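Local structure of xylose isomerase domain protein (Alicyclobacillus acidocaldarius subsp. acidocaldarius, 3U0H) at residues T11-E15 with T260-A265; L24-Y30 with A265-R269; D49-E53 with L92-L96; D218-P224 with A249-E254. The protein is a TIM-barrel member of the xylose isomerase-like family and probably acts as an isomerase, though its substrate is not established. All coordinates share one frame; numbering follows the deposited sequence.

Contact 1: residues T11-E15 with T260-A265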
loop_
_atom_site.group_PDB
_atom_site.type_symbol
_atom_site.label_atom_id
_atom_site.label_comp_id
_atom_site.label_asym_id
_atom_site.label_seq_id
_atom_site.Cartn_x
_atom_site.Cartn_y
_atom_site.Cartn_z
ATOM N N THR A 11 -38.622 -3.772 -1.809
ATOM C CA THR A 11 -39.642 -2.818 -1.352
ATOM C C THR A 11 -40.714 -2.542 -2.362
ATOM O O THR A 11 -41.750 -2.048 -2.004
ATOM C CB THR A 11 -39.052 -1.445 -1.049
ATOM O OG1 THR A 11 -38.491 -0.909 -2.258
ATOM C CG2 THR A 11 -37.974 -1.538 0.050
ATOM N N LEU A 12 -40.475 -2.786 -3.630
ATOM C CA LEU A 12 -41.526 -2.523 -4.601
ATOM C C LEU A 12 -42.661 -3.503 -4.538
ATOM O O LEU A 12 -43.757 -3.162 -4.920
ATOM C CB LEU A 12 -40.966 -2.549 -6.031
ATOM C CG LEU A 12 -40.810 -1.211 -6.685
ATOM C CD1 LEU A 12 -40.656 -1.419 -8.185
ATOM C CD2 LEU A 12 -42.036 -0.398 -6.343
ATOM N N VAL A 13 -42.382 -4.731 -4.100
ATOM C CA VAL A 13 -43.322 -5.835 -4.183
ATOM C C VAL A 13 -43.608 -6.428 -2.809
ATOM O O VAL A 13 -42.809 -6.338 -1.873
ATOM C CB VAL A 13 -42.788 -6.947 -5.102
ATOM C CG1 VAL A 13 -42.423 -6.375 -6.457
ATOM C CG2 VAL A 13 -41.589 -7.647 -4.479
ATOM N N ASP A 14 -44.746 -7.054 -2.652
ATOM C CA ASP A 14 -45.148 -7.350 -1.262
ATOM C C ASP A 14 -44.722 -8.766 -0.975
ATOM O O ASP A 14 -45.547 -9.597 -0.753
ATOM C CB ASP A 14 -46.666 -7.061 -0.963
ATOM C CG ASP A 14 -47.560 -7.011 -2.232
ATOM O OD1 ASP A 14 -47.271 -7.728 -3.227
ATOM O OD2 ASP A 14 -48.567 -6.258 -2.222
ATOM N N GLU A 15 -43.427 -9.052 -1.077
ATOM C CA GLU A 15 -43.037 -10.436 -1.286
ATOM C C GLU A 15 -41.789 -10.773 -0.528
ATOM O O GLU A 15 -40.779 -10.097 -0.620
ATOM C CB GLU A 15 -42.909 -10.800 -2.782
ATOM C CG GLU A 15 -42.992 -12.309 -3.109
ATOM C CD GLU A 15 -43.953 -13.098 -2.190
ATOM O OE1 GLU A 15 -45.132 -13.255 -2.585
ATOM O OE2 GLU A 15 -43.561 -13.547 -1.065
ATOM N N THR A 260 -50.944 -3.888 -6.508
ATOM C CA THR A 260 -50.357 -5.232 -6.230
ATOM C C THR A 260 -48.820 -5.253 -6.460
ATOM O O THR A 260 -48.282 -4.368 -7.123
ATOM C CB THR A 260 -50.989 -6.302 -7.149
ATOM O OG1 THR A 260 -50.380 -6.259 -8.455
ATOM C CG2 THR A 260 -52.535 -6.115 -7.258
ATOM N N GLY A 261 -48.104 -6.252 -5.947
ATOM C CA GLY A 261 -46.670 -6.348 -6.226
ATOM C C GLY A 261 -46.374 -6.349 -7.739
ATOM O O GLY A 261 -45.403 -5.687 -8.221
ATOM N N GLU A 262 -47.216 -7.081 -8.484
ATOM C CA GLU A 262 -47.028 -7.292 -9.915
ATOM C C GLU A 262 -47.278 -6.018 -10.696
ATOM O O GLU A 262 -46.472 -5.640 -11.522
ATOM C CB GLU A 262 -47.911 -8.419 -10.481
ATOM C CG GLU A 262 -47.617 -8.667 -11.973
ATOM C CD GLU A 262 -48.441 -9.770 -12.643
ATOM O OE1 GLU A 262 -48.924 -9.533 -13.776
ATOM O OE2 GLU A 262 -48.587 -10.880 -12.079
ATOM N N SER A 263 -48.403 -5.364 -10.479
ATOM C CA SER A 263 -48.666 -4.156 -11.251
ATOM C C SER A 263 -47.583 -3.117 -10.926
ATOM O O SER A 263 -47.190 -2.362 -11.774
ATOM C CB SER A 263 -50.091 -3.620 -11.010
ATOM O OG SER A 263 -50.230 -3.108 -9.686
ATOM N N ARG A 264 -47.089 -3.079 -9.696
ATOM C CA ARG A 264 -46.037 -2.093 -9.333
ATOM C C ARG A 264 -44.730 -2.351 -10.056
ATOM O O ARG A 264 -44.129 -1.442 -10.640
ATOM C CB ARG A 264 -45.771 -2.067 -7.830
ATOM C CG ARG A 264 -46.818 -1.285 -7.063
ATOM C CD ARG A 264 -46.426 -1.048 -5.615
ATOM N NE ARG A 264 -46.097 -2.271 -4.846
ATOM C CZ ARG A 264 -46.940 -2.984 -4.085
ATOM N NH1 ARG A 264 -48.238 -2.676 -4.017
ATOM N NH2 ARG A 264 -46.501 -4.050 -3.416
ATOM N N ALA A 265 -44.301 -3.601 -10.015
ATOM C CA ALA A 265 -43.109 -4.009 -10.708
ATOM C C ALA A 265 -43.162 -3.613 -12.189
ATOM O O ALA A 265 -42.236 -2.964 -12.676
ATOM C CB ALA A 265 -42.897 -5.512 -10.529
#
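Arg-264 lays its side chain across the backbone of Leu-12 and reaches on to the carboxylate of Asp-14. Its NE donates to Leu-12 O, and the acceptor lies within 3° of the guanidinium plane. The N-H...O angle of 176° makes the bond straight at the nitrogen. The NE to Leu-12 O distance of 2.5 Å is unusually short, and the exact length is doubtful. NH2 sends a second, weak bond to the same oxygen and another weak one, part of a salt bridge, to Asp-14 OD2 at 3.3 Å. Carboxylate and guanidinium are steeply inclined to each other, which argues against a flat, two-pronged pairing. The chain bends at chi3 (-55°), and this turns the guanidinium back over the first turn of its own helix, where Thr-260 O lies 3.4 Å above the plane, toward the rim of one face. Val-13 CG1 rests 3.5 Å from Gly-261 O and 4.2 Å from Ala-265 CB. Gly-261 lets the loop come close: a side chain there would run into Asp-14 OD1. The helix start is secured by a capping box, in which Ser-263 N donates to Thr-260 OG1 at 3.0 Å and Thr-260 N returns a weak bond to Ser-263 OG. The contact thus joins the loop after the first strand to the start of the last helix, at the seam where first and last strands of the TIM barrel are neighbours.

Contact 2: residues L24-Y30 with A265-R269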
loop_
_atom_site.group_PDB
_atom_site.type_symbol
_atom_site.label_atom_id
_atom_site.label_comp_id
_atom_site.label_asym_id
_atom_site.label_seq_id
_atom_site.Cartn_x
_atom_site.Cartn_y
_atom_site.Cartn_z
ATOM N N LEU A 24 -41.501 -13.274 -9.795
ATOM C CA LEU A 24 -42.038 -11.972 -10.105
ATOM C C LEU A 24 -41.052 -11.134 -11.004
ATOM O O LEU A 24 -41.500 -10.480 -11.944
ATOM C CB LEU A 24 -42.374 -11.284 -8.785
ATOM C CG LEU A 24 -43.423 -10.187 -8.665
ATOM C CD1 LEU A 24 -43.828 -10.127 -7.198
ATOM C CD2 LEU A 24 -42.860 -8.848 -9.131
ATOM N N ALA A 25 -39.734 -11.152 -10.720
ATOM C CA ALA A 25 -38.783 -10.393 -11.544
ATOM C C ALA A 25 -38.838 -10.819 -12.993
ATOM O O ALA A 25 -38.942 -9.976 -13.867
ATOM C CB ALA A 25 -37.345 -10.510 -11.023
ATOM N N ARG A 26 -38.772 -12.123 -13.237
ATOM C CA ARG A 26 -38.830 -12.691 -14.594
ATOM C C ARG A 26 -40.152 -12.306 -15.247
ATOM O O ARG A 26 -40.174 -11.824 -16.377
ATOM C CB ARG A 26 -38.757 -14.247 -14.563
ATOM C CG ARG A 26 -38.558 -14.958 -15.929
ATOM C CD ARG A 26 -39.400 -16.245 -16.178
ATOM N NE ARG A 26 -39.125 -17.437 -15.321
ATOM C CZ ARG A 26 -39.858 -17.846 -14.258
ATOM N NH1 ARG A 26 -40.944 -17.179 -13.860
ATOM N NH2 ARG A 26 -39.496 -18.933 -13.563
ATOM N N GLU A 27 -41.246 -12.549 -14.519
ATOM C CA GLU A 27 -42.593 -12.373 -15.050
ATOM C C GLU A 27 -42.826 -10.934 -15.435
ATOM O O GLU A 27 -43.508 -10.691 -16.412
ATOM C CB GLU A 27 -43.681 -12.841 -14.067
ATOM C CG GLU A 27 -45.116 -12.623 -14.538
ATOM C CD GLU A 27 -45.458 -13.360 -15.836
ATOM O OE1 GLU A 27 -45.149 -14.573 -15.914
ATOM O OE2 GLU A 27 -46.032 -12.744 -16.779
ATOM N N THR A 28 -42.261 -9.981 -14.692
ATOM C CA THR A 28 -42.501 -8.573 -15.013
ATOM C C THR A 28 -41.421 -8.009 -15.971
ATOM O O THR A 28 -41.367 -6.793 -16.178
ATOM C CB THR A 28 -42.708 -7.674 -13.752
ATOM O OG1 THR A 28 -41.646 -7.876 -12.821
ATOM C CG2 THR A 28 -44.079 -7.935 -13.049
ATOM N N GLY A 29 -40.600 -8.892 -16.573
ATOM C CA GLY A 29 -39.685 -8.517 -17.623
ATOM C C GLY A 29 -38.362 -7.883 -17.152
ATOM O O GLY A 29 -37.694 -7.235 -17.963
ATOM N N TYR A 30 -37.986 -8.019 -15.869
ATOM C CA TYR A 30 -36.660 -7.543 -15.440
ATOM C C TYR A 30 -35.579 -8.590 -15.709
ATOM O O TYR A 30 -35.870 -9.796 -15.809
ATOM C CB TYR A 30 -36.613 -7.256 -13.957
ATOM C CG TYR A 30 -37.394 -6.081 -13.477
ATOM C CD1 TYR A 30 -38.735 -6.188 -13.217
ATOM C CD2 TYR A 30 -36.793 -4.898 -13.199
ATOM C CE1 TYR A 30 -39.468 -5.125 -12.750
ATOM C CE2 TYR A 30 -37.524 -3.821 -12.707
ATOM C CZ TYR A 30 -38.874 -3.945 -12.485
ATOM O OH TYR A 30 -39.653 -2.888 -12.011
ATOM N N ALA A 265 -44.301 -3.601 -10.015
ATOM C CA ALA A 265 -43.109 -4.009 -10.708
ATOM C C ALA A 265 -43.162 -3.613 -12.189
ATOM O O ALA A 265 -42.236 -2.964 -12.676
ATOM C CB ALA A 265 -42.897 -5.512 -10.529
ATOM N N ARG A 266 -44.233 -3.988 -12.900
ATOM C CA ARG A 266 -44.369 -3.697 -14.341
ATOM C C ARG A 266 -44.416 -2.210 -14.625
ATOM O O ARG A 266 -43.724 -1.730 -15.520
ATOM C CB ARG A 266 -45.607 -4.382 -14.921
ATOM C CG ARG A 266 -45.691 -4.391 -16.448
ATOM C CD ARG A 266 -46.945 -5.134 -16.969
ATOM N NE ARG A 266 -47.278 -6.340 -16.172
ATOM C CZ ARG A 266 -46.724 -7.548 -16.330
ATOM N NH1 ARG A 266 -45.814 -7.776 -17.287
ATOM N NH2 ARG A 266 -47.095 -8.543 -15.523
ATOM N N LEU A 267 -45.203 -1.475 -13.840
ATOM C CA LEU A 267 -45.356 -0.019 -14.027
ATOM C C LEU A 267 -44.046 0.763 -13.889
ATOM O O LEU A 267 -43.764 1.667 -14.660
ATOM C CB LEU A 267 -46.389 0.566 -13.057
ATOM C CG LEU A 267 -46.839 1.988 -13.408
ATOM C CD1 LEU A 267 -47.399 2.074 -14.832
ATOM C CD2 LEU A 267 -47.868 2.484 -12.391
ATOM N N VAL A 268 -43.241 0.424 -12.910
ATOM C CA VAL A 268 -41.993 1.179 -12.693
ATOM C C VAL A 268 -40.911 0.784 -13.740
ATOM O O VAL A 268 -40.131 1.626 -14.174
ATOM C CB VAL A 268 -41.508 0.981 -11.223
ATOM C CG1 VAL A 268 -40.135 1.633 -10.976
ATOM C CG2 VAL A 268 -42.558 1.496 -10.259
ATOM N N ARG A 269 -40.857 -0.493 -14.135
ATOM C CA ARG A 269 -40.004 -0.928 -15.264
ATOM C C ARG A 269 -40.272 -0.062 -16.488
ATOM O O ARG A 269 -39.325 0.425 -17.068
ATOM C CB ARG A 269 -40.277 -2.373 -15.719
ATOM C CG ARG A 269 -39.042 -3.078 -16.218
ATOM C CD ARG A 269 -39.138 -3.730 -17.569
ATOM N NE ARG A 269 -40.396 -4.391 -17.760
ATOM C CZ ARG A 269 -41.298 -4.116 -18.697
ATOM N NH1 ARG A 269 -42.420 -4.800 -18.683
ATOM N NH2 ARG A 269 -41.115 -3.189 -19.620
#
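Tyr-30 meets helix 261-280 from its ring outward, with CG anti to the carbonyl carbon (chi1 -69°) and CB making no close contact of its own with the helix. Along one side of the ring CE1 passes 3.5 Å from Ala-265 O. One face is covered by the aliphatic part of Arg-269, whose CG, nearest CZ and CE2, sits 3.9 Å from the ring centroid and 13° off the normal, a CH-pi contact. At the tip OH donates to Ala-265 O over 2.7 Å, tilted 22° from the carbonyl plane; that oxygen also accepts the helical bond from Arg-269 N. Bends at chi2 and chi3 carry the rest of Arg-269 past the ring to the end of helix 18-27, where NE donates to Thr-28 O at 3.0 Å, in the carbonyl plane, and NH1 adds a weak bond. Its NH2 pairs with Glu-273. Ala-265 CB packs against Leu-24 CD2 at 3.6 Å and Thr-28 OG1 at 3.5 Å, while Thr-28 CG2 lies over one face of the Arg-266 guanidinium, itself salt-bridged to Glu-262. Gly-29, at positive phi, is the C-prime residue of a Schellman motif. The first and last helices of the TIM barrel thereby meet as neighbours.

Contact 3: residues D49-E53 with L92-L96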
loop_
_atom_site.group_PDB
_atom_site.type_symbol
_atom_site.label_atom_id
_atom_site.label_comp_id
_atom_site.label_asym_id
_atom_site.label_seq_id
_atom_site.Cartn_x
_atom_site.Cartn_y
_atom_site.Cartn_z
ATOM N N ASP A 49 -24.726 -23.551 -2.692
ATOM C CA ASP A 49 -24.508 -22.376 -3.592
ATOM C C ASP A 49 -24.954 -22.608 -5.052
ATOM O O ASP A 49 -25.399 -21.685 -5.734
ATOM C CB ASP A 49 -23.007 -21.975 -3.611
ATOM C CG ASP A 49 -22.500 -21.427 -2.268
ATOM O OD1 ASP A 49 -23.294 -21.408 -1.310
ATOM O OD2 ASP A 49 -21.309 -20.965 -2.183
ATOM N N ALA A 50 -24.789 -23.830 -5.547
ATOM C CA ALA A 50 -25.062 -24.137 -6.951
ATOM C C ALA A 50 -26.578 -24.028 -7.306
ATOM O O ALA A 50 -26.985 -23.498 -8.347
ATOM C CB ALA A 50 -24.532 -25.543 -7.267
ATOM N N ALA A 51 -27.400 -24.554 -6.411
ATOM C CA ALA A 51 -28.856 -24.385 -6.463
ATOM C C ALA A 51 -29.255 -22.895 -6.530
ATOM O O ALA A 51 -30.162 -22.548 -7.256
ATOM C CB ALA A 51 -29.496 -25.064 -5.256
ATOM N N VAL A 52 -28.560 -22.029 -5.793
ATOM C CA VAL A 52 -28.868 -20.583 -5.808
ATOM C C VAL A 52 -28.523 -19.987 -7.174
ATOM O O VAL A 52 -29.244 -19.158 -7.709
ATOM C CB VAL A 52 -28.158 -19.804 -4.685
ATOM C CG1 VAL A 52 -28.402 -18.304 -4.848
ATOM C CG2 VAL A 52 -28.630 -20.285 -3.308
ATOM N N GLU A 53 -27.442 -20.458 -7.763
ATOM C CA GLU A 53 -27.052 -19.932 -9.050
ATOM C C GLU A 53 -28.022 -20.391 -10.108
ATOM O O GLU A 53 -28.400 -19.635 -10.978
ATOM C CB GLU A 53 -25.628 -20.341 -9.355
ATOM C CG GLU A 53 -25.305 -20.516 -10.814
ATOM C CD GLU A 53 -23.809 -20.414 -11.044
ATOM O OE1 GLU A 53 -23.015 -20.626 -10.084
ATOM O OE2 GLU A 53 -23.447 -20.054 -12.165
ATOM N N LEU A 92 -19.563 -15.489 -4.109
ATOM C CA LEU A 92 -20.825 -16.110 -4.437
ATOM C C LEU A 92 -21.635 -15.025 -5.164
ATOM O O LEU A 92 -22.175 -15.265 -6.206
ATOM C CB LEU A 92 -21.531 -16.650 -3.201
ATOM C CG LEU A 92 -23.023 -17.033 -3.431
ATOM C CD1 LEU A 92 -23.191 -18.140 -4.506
ATOM C CD2 LEU A 92 -23.743 -17.423 -2.123
ATOM N N CYS A 93 -21.630 -13.798 -4.671
ATOM C CA CYS A 93 -22.464 -12.797 -5.322
ATOM C C CYS A 93 -21.910 -12.404 -6.666
ATOM O O CYS A 93 -22.699 -12.143 -7.591
ATOM C CB CYS A 93 -22.671 -11.562 -4.440
ATOM S SG CYS A 93 -23.690 -11.915 -2.984
ATOM N N ALA A 94 -20.579 -12.362 -6.799
ATOM C CA ALA A 94 -19.950 -12.102 -8.138
ATOM C C ALA A 94 -20.456 -13.099 -9.204
ATOM O O ALA A 94 -20.736 -12.715 -10.336
ATOM C CB ALA A 94 -18.394 -12.142 -8.068
ATOM N N ARG A 95 -20.574 -14.373 -8.809
ATOM C CA ARG A 95 -20.976 -15.477 -9.687
ATOM C C ARG A 95 -22.415 -15.305 -10.199
ATOM O O ARG A 95 -22.771 -15.838 -11.228
ATOM C CB ARG A 95 -20.938 -16.830 -8.917
ATOM C CG ARG A 95 -19.615 -17.593 -8.926
ATOM C CD ARG A 95 -19.620 -18.741 -7.899
ATOM N NE ARG A 95 -20.708 -19.682 -8.161
ATOM C CZ ARG A 95 -20.946 -20.780 -7.445
ATOM N NH1 ARG A 95 -21.938 -21.581 -7.796
ATOM N NH2 ARG A 95 -20.189 -21.081 -6.391
ATOM N N LEU A 96 -23.227 -14.638 -9.389
ATOM C CA LEU A 96 -24.596 -14.285 -9.704
ATOM C C LEU A 96 -24.733 -12.930 -10.427
ATOM O O LEU A 96 -25.861 -12.538 -10.786
ATOM C CB LEU A 96 -25.379 -14.196 -8.401
ATOM C CG LEU A 96 -25.470 -15.508 -7.611
ATOM C CD1 LEU A 96 -26.062 -15.304 -6.208
ATOM C CD2 LEU A 96 -26.343 -16.440 -8.437
#
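Glu-53, its chain extended beyond CG (chi2 159°), and Arg-95, bent at chi3 (58°), cross at about a right angle and bring one carboxylate oxygen to the side of the guanidinium. NH1 donates to Glu-53 OE1 over 2.7 Å and NE to the same oxygen over 3.1 Å; the acceptor is within 4° of the guanidinium plane for both, so this is a side-on, two-nitrogen grip on a single atom. The other oxygen, Glu-53 OE2, forms a salt bridge with Arg-244 of the second subunit, a neighbouring copy of the protein. Deeper in, Leu-96 CD2 touches Glu-53 CA at 3.6 Å, and its CD1 meets Val-52 CG1 at 4.0 Å. Leu-92 places CD1 3.9 Å from Asp-49 CB. The Asp-49 carboxylate stays beyond salt-bridge distance of Arg-95, with OD2 4.4 Å from NH2 and well out of the guanidinium plane. With an alanine at Arg-95, Glu-53 OE1 is likely to lose both donors from this helix, leaving the carboxylate held by the second subunit's arginine and less fixed in rotation. The geometry implies that Glu-53 shares its charge between two arginines, one binding helix 49-57 to helix 86-95 and the other crossing to the second subunit, which probably favours its ionised state.

Contact 4: residues D218-P224 with A249-E254. With EDO (1,2-ethanediol), chain D.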
loop_
_atom_site.group_PDB
_atom_site.type_symbol
_atom_site.label_atom_id
_atom_site.label_comp_id
_atom_site.label_asym_id
_atom_site.label_seq_id
_atom_site.Cartn_x
_atom_site.Cartn_y
_atom_site.Cartn_z
ATOM N N ASP A 218 -37.169 9.793 4.881
ATOM C CA ASP A 218 -36.397 8.691 4.347
ATOM C C ASP A 218 -37.150 7.416 4.194
ATOM O O ASP A 218 -36.819 6.606 3.307
ATOM C CB ASP A 218 -35.209 8.433 5.259
ATOM C CG ASP A 218 -34.276 7.446 4.706
ATOM O OD1 ASP A 218 -33.741 7.649 3.595
ATOM O OD2 ASP A 218 -34.077 6.439 5.385
ATOM N N GLY A 219 -38.149 7.265 5.058
ATOM C CA GLY A 219 -38.874 6.021 5.294
ATOM C C GLY A 219 -40.233 6.040 4.624
ATOM O O GLY A 219 -40.932 5.051 4.666
ATOM N N LYS A 220 -40.586 7.166 4.006
ATOM C CA LYS A 220 -41.919 7.413 3.413
ATOM C C LYS A 220 -41.829 7.936 1.952
ATOM O O LYS A 220 -42.123 9.084 1.677
ATOM C CB LYS A 220 -42.699 8.428 4.276
ATOM C CG LYS A 220 -42.703 8.049 5.735
ATOM C CD LYS A 220 -43.513 8.980 6.631
ATOM C CE LYS A 220 -43.026 8.892 8.075
ATOM N NZ LYS A 220 -43.484 10.028 8.914
ATOM N N ARG A 221 -41.366 7.066 1.055
ATOM C CA ARG A 221 -41.074 7.387 -0.328
ATOM C C ARG A 221 -42.182 6.947 -1.312
ATOM O O ARG A 221 -43.095 6.194 -0.998
ATOM C CB ARG A 221 -39.737 6.721 -0.757
ATOM C CG ARG A 221 -38.536 6.867 0.210
ATOM C CD ARG A 221 -37.225 6.415 -0.435
ATOM N NE ARG A 221 -36.135 6.562 0.498
ATOM C CZ ARG A 221 -34.875 6.229 0.238
ATOM N NH1 ARG A 221 -34.557 5.691 -0.946
ATOM N NH2 ARG A 221 -33.938 6.448 1.155
ATOM N N LEU A 222 -42.089 7.447 -2.529
ATOM C CA LEU A 222 -43.100 7.196 -3.557
ATOM C C LEU A 222 -42.422 6.474 -4.744
ATOM O O LEU A 222 -41.168 6.392 -4.833
ATOM C CB LEU A 222 -43.697 8.521 -3.989
ATOM C CG LEU A 222 -44.616 9.300 -3.047
ATOM C CD1 LEU A 222 -45.289 10.430 -3.823
ATOM C CD2 LEU A 222 -45.684 8.419 -2.404
ATOM N N LEU A 223 -43.257 5.931 -5.618
ATOM C CA LEU A 223 -42.809 5.278 -6.823
ATOM C C LEU A 223 -42.196 6.280 -7.740
ATOM O O LEU A 223 -42.761 7.367 -7.891
ATOM C CB LEU A 223 -43.976 4.683 -7.584
ATOM C CG LEU A 223 -44.824 3.663 -6.833
ATOM C CD1 LEU A 223 -45.891 3.084 -7.793
ATOM C CD2 LEU A 223 -43.907 2.600 -6.222
ATOM N N PRO A 224 -41.083 5.904 -8.412
ATOM C CA PRO A 224 -40.503 6.812 -9.418
ATOM C C PRO A 224 -41.585 7.430 -10.305
ATOM O O PRO A 224 -42.427 6.706 -10.850
ATOM C CB PRO A 224 -39.617 5.897 -10.244
ATOM C CG PRO A 224 -39.286 4.771 -9.324
ATOM C CD PRO A 224 -40.516 4.549 -8.512
ATOM N N ALA A 249 -35.411 0.726 -8.043
ATOM C CA ALA A 249 -36.445 1.530 -7.389
ATOM C C ALA A 249 -36.562 1.117 -5.920
ATOM O O ALA A 249 -37.397 0.263 -5.575
ATOM C CB ALA A 249 -37.767 1.371 -8.096
ATOM N N GLU A 250 -35.699 1.685 -5.074
ATOM C CA GLU A 250 -35.795 1.543 -3.589
ATOM C C GLU A 250 -36.847 2.536 -3.075
ATOM O O GLU A 250 -36.570 3.741 -2.959
ATOM C CB GLU A 250 -34.448 1.759 -2.857
ATOM C CG GLU A 250 -34.538 1.463 -1.323
ATOM C CD GLU A 250 -33.238 1.613 -0.519
ATOM O OE1 GLU A 250 -32.693 2.737 -0.369
ATOM O OE2 GLU A 250 -32.770 0.589 0.029
ATOM N N VAL A 251 -38.054 2.026 -2.803
ATOM C CA VAL A 251 -39.169 2.862 -2.356
ATOM C C VAL A 251 -39.514 2.484 -0.925
ATOM O O VAL A 251 -40.467 1.751 -0.703
ATOM C CB VAL A 251 -40.367 2.768 -3.313
ATOM C CG1 VAL A 251 -41.521 3.610 -2.807
ATOM C CG2 VAL A 251 -39.944 3.245 -4.706
ATOM N N LEU A 252 -38.684 2.921 0.030
ATOM C CA LEU A 252 -38.913 2.572 1.416
ATOM C C LEU A 252 -40.270 3.180 1.800
ATOM O O LEU A 252 -40.595 4.260 1.359
ATOM C CB LEU A 252 -37.792 3.074 2.344
ATOM C CG LEU A 252 -36.364 2.590 2.038
ATOM C CD1 LEU A 252 -35.387 3.134 3.076
ATOM C CD2 LEU A 252 -36.227 1.080 2.022
ATOM N N HIS A 253 -41.070 2.466 2.574
ATOM C CA HIS A 253 -42.411 2.939 2.929
ATOM C C HIS A 253 -42.843 2.346 4.262
ATOM O O HIS A 253 -42.404 1.240 4.626
ATOM C CB HIS A 253 -43.372 2.547 1.822
ATOM C CG HIS A 253 -43.404 1.067 1.560
ATOM N ND1 HIS A 253 -42.471 0.447 0.808
ATOM C CD2 HIS A 253 -44.276 0.058 2.041
ATOM C CE1 HIS A 253 -42.740 -0.880 0.767
ATOM N NE2 HIS A 253 -43.847 -1.120 1.529
ATOM N N GLU A 254 -43.682 3.053 5.026
ATOM C CA GLU A 254 -44.129 2.528 6.361
ATOM C C GLU A 254 -45.455 1.766 6.292
ATOM O O GLU A 254 -45.778 0.946 7.174
ATOM C CB GLU A 254 -44.255 3.668 7.383
ATOM C CG GLU A 254 -42.925 4.310 7.736
ATOM C CD GLU A 254 -43.006 5.297 8.904
ATOM O OE1 GLU A 254 -44.116 5.570 9.468
ATOM O OE2 GLU A 254 -41.909 5.794 9.256
HETATM C C1 EDO D . -31.165 3.749 3.783
HETATM O O1 EDO D . -32.386 3.349 4.410
HETATM C C2 EDO D . -30.926 5.179 4.241
HETATM O O2 EDO D . -31.543 6.065 3.304
#
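Arg-221 NH1 lies 3.5 Å from Glu-250 OE1, a salt bridge of charges alone, since the oxygen is well out of the guanidinium plane; a weak bond to Glu-250 O and a salt bridge to Asp-179 add to it. Extended from CG to NE, the same arginine grips Asp-218 side-on, NE donating to Asp-218 O at 2.9 Å and NH2 to Asp-218 OD1 at 2.7 Å. The second donor comes from above the carboxylate plane, 41° out of it. Between backbones, Arg-221 N donates to Leu-252 O at 2.9 Å. A methyl, Leu-252 CD1, packs over the rim of one guanidinium face, 4.0 Å above its plane. Apolar contacts link Pro-224 CG to Ala-249 CB at 3.9 Å, and Pro-224 and Leu-223 to Val-251. A leucine at Arg-221 would probably leave the carboxylates of Asp-218, Glu-250 and Asp-179 without the positive charge between them. A 1,2-ethanediol, probably from the crystallisation liquor, donates from O2 to Asp-218 OD1 at 2.7 Å and also bonds to His-182. These loops follow the last two barrel strands at their C-terminal ends, where TIM barrels carry their active sites, consistent with a pocket here.

Contacts 1 and 2 are successive grips on helix 261-280 and share Ala-265; the first holds its N-terminal turn to the loop after strand 5-8, the second its next turn to the end of helix 18-27. Contact 1 is buried, the other three partly so. Contact 4 touches both, through Thr-11 and Leu-223 on one side and Val-268 on the other, and its centre lies nearest the chain's centre, about 13 Å away. Contact 3 stands apart on the outer helices, its centre 22 to 29 Å from the other three, and alone reaches another subunit. Across contacts 1 and 2 the arginines' stronger bonds go to backbone carbonyls (Leu-12, Thr-28), whereas contact 4 gathers carboxylates round its arginine.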